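Local coordinates for protein Lys-gingipain catalytic subunit (Porphyromonas gingivalis, PDB 6I9A) that cleaves proteins after lysine as a secreted, calcium-binding cysteine endopeptidase and may act as a virulence factor in periodontal disease, at residues S202-N205 / T206-F210; I392-S395 / A396-V400. All coordinates share one frame; numbering follows the deposited sequence.

Interaction 1: S202-N205 / T206-F210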
# COMPACT_ATOMS: atom_id res chain seq x y z
N SER A 202 2.36 -15.73 17.49
CA SER A 202 2.54 -14.92 18.72
C SER A 202 3.17 -13.59 18.41
O SER A 202 2.90 -12.56 19.05
CB SER A 202 3.45 -15.67 19.69
OG SER A 202 2.70 -16.72 20.27
N HIS A 203 4.05 -13.58 17.39
CA HIS A 203 4.82 -12.38 17.03
C HIS A 203 3.92 -11.28 16.47
O HIS A 203 4.28 -10.10 16.57
CB HIS A 203 5.92 -12.76 16.02
CG HIS A 203 6.72 -13.95 16.48
ND1 HIS A 203 7.46 -13.93 17.64
CD2 HIS A 203 6.85 -15.16 15.90
CE1 HIS A 203 8.02 -15.13 17.73
NE2 HIS A 203 7.68 -15.90 16.70
N LEU A 204 2.72 -11.63 15.97
CA LEU A 204 1.81 -10.57 15.55
C LEU A 204 1.30 -9.77 16.73
O LEU A 204 1.02 -8.59 16.58
CB LEU A 204 0.59 -11.19 14.85
CG LEU A 204 0.87 -11.96 13.53
CD1 LEU A 204 -0.44 -12.45 12.98
CD2 LEU A 204 1.58 -11.06 12.50
N ASN A 205 1.25 -10.40 17.91
CA ASN A 205 0.82 -9.72 19.12
C ASN A 205 1.93 -8.88 19.71
O ASN A 205 1.69 -7.74 20.12
CB ASN A 205 0.39 -10.75 20.16
CG ASN A 205 -0.86 -11.45 19.82
OD1 ASN A 205 -1.82 -10.84 19.32
ND2 ASN A 205 -0.89 -12.75 20.07
N THR A 206 3.15 -9.43 19.79
CA THR A 206 4.23 -8.72 20.46
C THR A 206 4.76 -7.57 19.62
O THR A 206 5.24 -6.57 20.18
CB THR A 206 5.36 -9.66 20.87
OG1 THR A 206 5.85 -10.29 19.69
CG2 THR A 206 4.90 -10.72 21.88
N GLY A 207 4.68 -7.69 18.30
CA GLY A 207 4.99 -6.58 17.41
C GLY A 207 5.89 -6.94 16.27
O GLY A 207 7.04 -7.34 16.44
N VAL A 208 5.34 -6.75 15.06
CA VAL A 208 6.10 -6.81 13.83
C VAL A 208 5.59 -5.70 12.91
O VAL A 208 4.42 -5.31 12.99
CB VAL A 208 5.99 -8.18 13.10
CG1 VAL A 208 6.69 -9.28 13.89
CG2 VAL A 208 4.53 -8.54 12.79
N SER A 209 6.47 -5.23 12.04
CA SER A 209 6.10 -4.19 11.04
C SER A 209 5.46 -4.84 9.81
O SER A 209 4.77 -4.15 9.03
CB SER A 209 7.35 -3.41 10.59
OG SER A 209 8.32 -4.30 10.05
N PHE A 210 5.75 -6.11 9.57
CA PHE A 210 5.48 -6.76 8.30
C PHE A 210 5.32 -8.24 8.57
O PHE A 210 6.12 -8.82 9.33
CB PHE A 210 6.69 -6.53 7.38
CG PHE A 210 6.58 -7.19 6.02
CD1 PHE A 210 5.65 -6.74 5.08
CD2 PHE A 210 7.41 -8.26 5.66
CE1 PHE A 210 5.58 -7.33 3.82
CE2 PHE A 210 7.34 -8.84 4.39
CZ PHE A 210 6.43 -8.36 3.48
O HOH W 1 7.19 -12.55 19.98
O HOH W 2 2.49 -6.43 15.43
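Thr206 turns OG1 between its own N and carbonyl carbon (chi1 59°), and His203 swings its ring back beside its own N (chi1 -49°). The hydroxyl therefore lies at the edge of the imidazole, close to the ring plane. One water joins the two groups, 2.7 Å from His203 ND1 and 2.6 Å from Thr206 OG1. The other ring nitrogen, NE2, is hydrogen-bonded to Tyr192 OH, and the ring also stacks on Tyr190. Both nitrogens thus have partners, limiting ring rotation. This is the C-terminal end of helix 202-206, which leads into strand 210-214 of the mixed sheet in the catalytic domain. Thr206 N bonds to Ser202 O at 3.2 Å, in the carbonyl plane. Gly207 N reaches His203 O at 3.0 Å, tilted 30° from the plane of the His203 carbonyl. Gly207 then leaves helical geometry with positive phi and lets the chain turn toward the sheet. A second water accepts from Val208 N and lies 2.9 Å from Leu204 O, to which it probably donates. On the buried side, Val208 CG2 meets Leu204 CD2 at 3.9 Å, while Val208 CG1 lies 3.7 Å from His203 O. Leu204 and Val208 both pack on Phe242 of strand 242-247.

Interaction 2: I392-S395 / A396-V400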
# COMPACT_ATOMS: atom_id res chain seq x y z
N ILE A 392 12.04 25.79 1.19
CA ILE A 392 12.09 25.08 2.45
C ILE A 392 13.21 24.06 2.28
O ILE A 392 13.24 23.41 1.25
CB ILE A 392 10.71 24.48 2.87
CG1 ILE A 392 9.73 25.66 3.17
CG2 ILE A 392 10.91 23.59 4.06
CD1 ILE A 392 8.33 25.32 3.66
N GLN A 393 14.12 23.95 3.25
CA GLN A 393 15.19 23.00 3.05
C GLN A 393 14.89 21.71 3.81
O GLN A 393 14.37 21.73 4.92
CB GLN A 393 16.55 23.60 3.40
CG GLN A 393 16.87 24.83 2.53
CD GLN A 393 16.13 26.08 2.96
OE1 GLN A 393 15.84 26.28 4.14
NE2 GLN A 393 15.82 26.95 2.00
N ALA A 394 15.24 20.59 3.18
CA ALA A 394 15.02 19.26 3.75
C ALA A 394 15.91 18.29 3.01
O ALA A 394 16.37 18.59 1.91
CB ALA A 394 13.56 18.85 3.66
N SER A 395 16.15 17.11 3.59
CA SER A 395 17.02 16.18 2.89
C SER A 395 16.53 15.89 1.48
O SER A 395 15.30 15.82 1.23
CB SER A 395 17.22 14.87 3.65
OG SER A 395 16.01 14.12 3.67
N ALA A 396 17.47 15.69 0.56
CA ALA A 396 17.15 15.44 -0.84
C ALA A 396 16.07 14.35 -0.99
O ALA A 396 16.21 13.26 -0.47
CB ALA A 396 18.40 15.05 -1.60
N GLY A 397 15.04 14.67 -1.76
CA GLY A 397 13.96 13.73 -2.00
C GLY A 397 12.78 13.90 -1.09
O GLY A 397 11.73 13.31 -1.34
N SER A 398 12.93 14.68 0.01
CA SER A 398 11.80 14.89 0.89
C SER A 398 10.70 15.68 0.22
O SER A 398 10.96 16.55 -0.63
CB SER A 398 12.23 15.68 2.13
OG SER A 398 13.20 14.95 2.89
N TYR A 399 9.46 15.40 0.60
CA TYR A 399 8.26 16.05 0.06
C TYR A 399 7.71 16.98 1.13
O TYR A 399 7.40 16.55 2.25
CB TYR A 399 7.28 14.97 -0.34
CG TYR A 399 6.03 15.44 -1.06
CD1 TYR A 399 6.12 16.23 -2.22
CD2 TYR A 399 4.77 14.98 -0.69
CE1 TYR A 399 4.97 16.55 -2.96
CE2 TYR A 399 3.63 15.30 -1.41
CZ TYR A 399 3.74 16.07 -2.55
OH TYR A 399 2.61 16.34 -3.28
N VAL A 400 7.59 18.27 0.74
CA VAL A 400 7.16 19.32 1.66
C VAL A 400 5.78 19.81 1.28
O VAL A 400 5.55 20.11 0.11
CB VAL A 400 8.19 20.47 1.63
CG1 VAL A 400 7.81 21.56 2.64
CG2 VAL A 400 9.62 19.97 1.90
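Ser395 and Ser398 close a type II beta turn that links strands 389-394 and 399-404 of the C-terminal Ig-like domain. Gly397 takes the third position of the turn with positive phi. Ser395 O receives two bonds from the same residue. Ser398 N donates to Ser395 O at 2.9 Å. Ser398 OG donates to Ser395 O at 2.8 Å, at a more bent C=O...OG angle of 129°. The hydroxyl can do this because it folds back beside its own N (chi1 -63°). Ser395 OG sits between its own N and carbonyl carbon (chi1 69°). It is hydrogen-bonded to Asn375 OD1 and Arg440 NH1, while Asn375 ND2 bonds to Ser398 OG. One asparagine amide thus holds both serine hydroxyls. Below the turn the contact becomes apolar. Ala394 CB touches Ser398 CB at 3.8 Å. The two strands are not neighbours in the sheet, yet both point side chains into the same core, where Val436 and Ile438 of strand 432-439 also pack. Val400 CG1 is anti to its backbone N and rests against Ile392. Ile392 crosses it at a slant and lays three carbons against this methyl: CB at 4.1 Å, CG2 at 4.0 Å and CD1 at 3.9 Å from Val400 CG1.

Interaction 1 comes first along the chain and interaction 2 follows in another domain. Their centres are about 32 Å apart, and their nearest atoms about 21 Å, so they do not touch. They share no helix, strand or sheet. The 202-210 segment belongs to the peptidase C25 domain, where it delivers strand 210-214 to the mixed sheet between strands 152-157 and 242-247. The 392-400 segment joins two strands of the antiparallel sheet in the Ig-like domain. Both are local contacts where the chain changes direction, one from helix to strand and one from strand to strand. Both lie away from the annotated sites. The sequence between them includes the nucleophile Cys249 and His216, the probable proton donor.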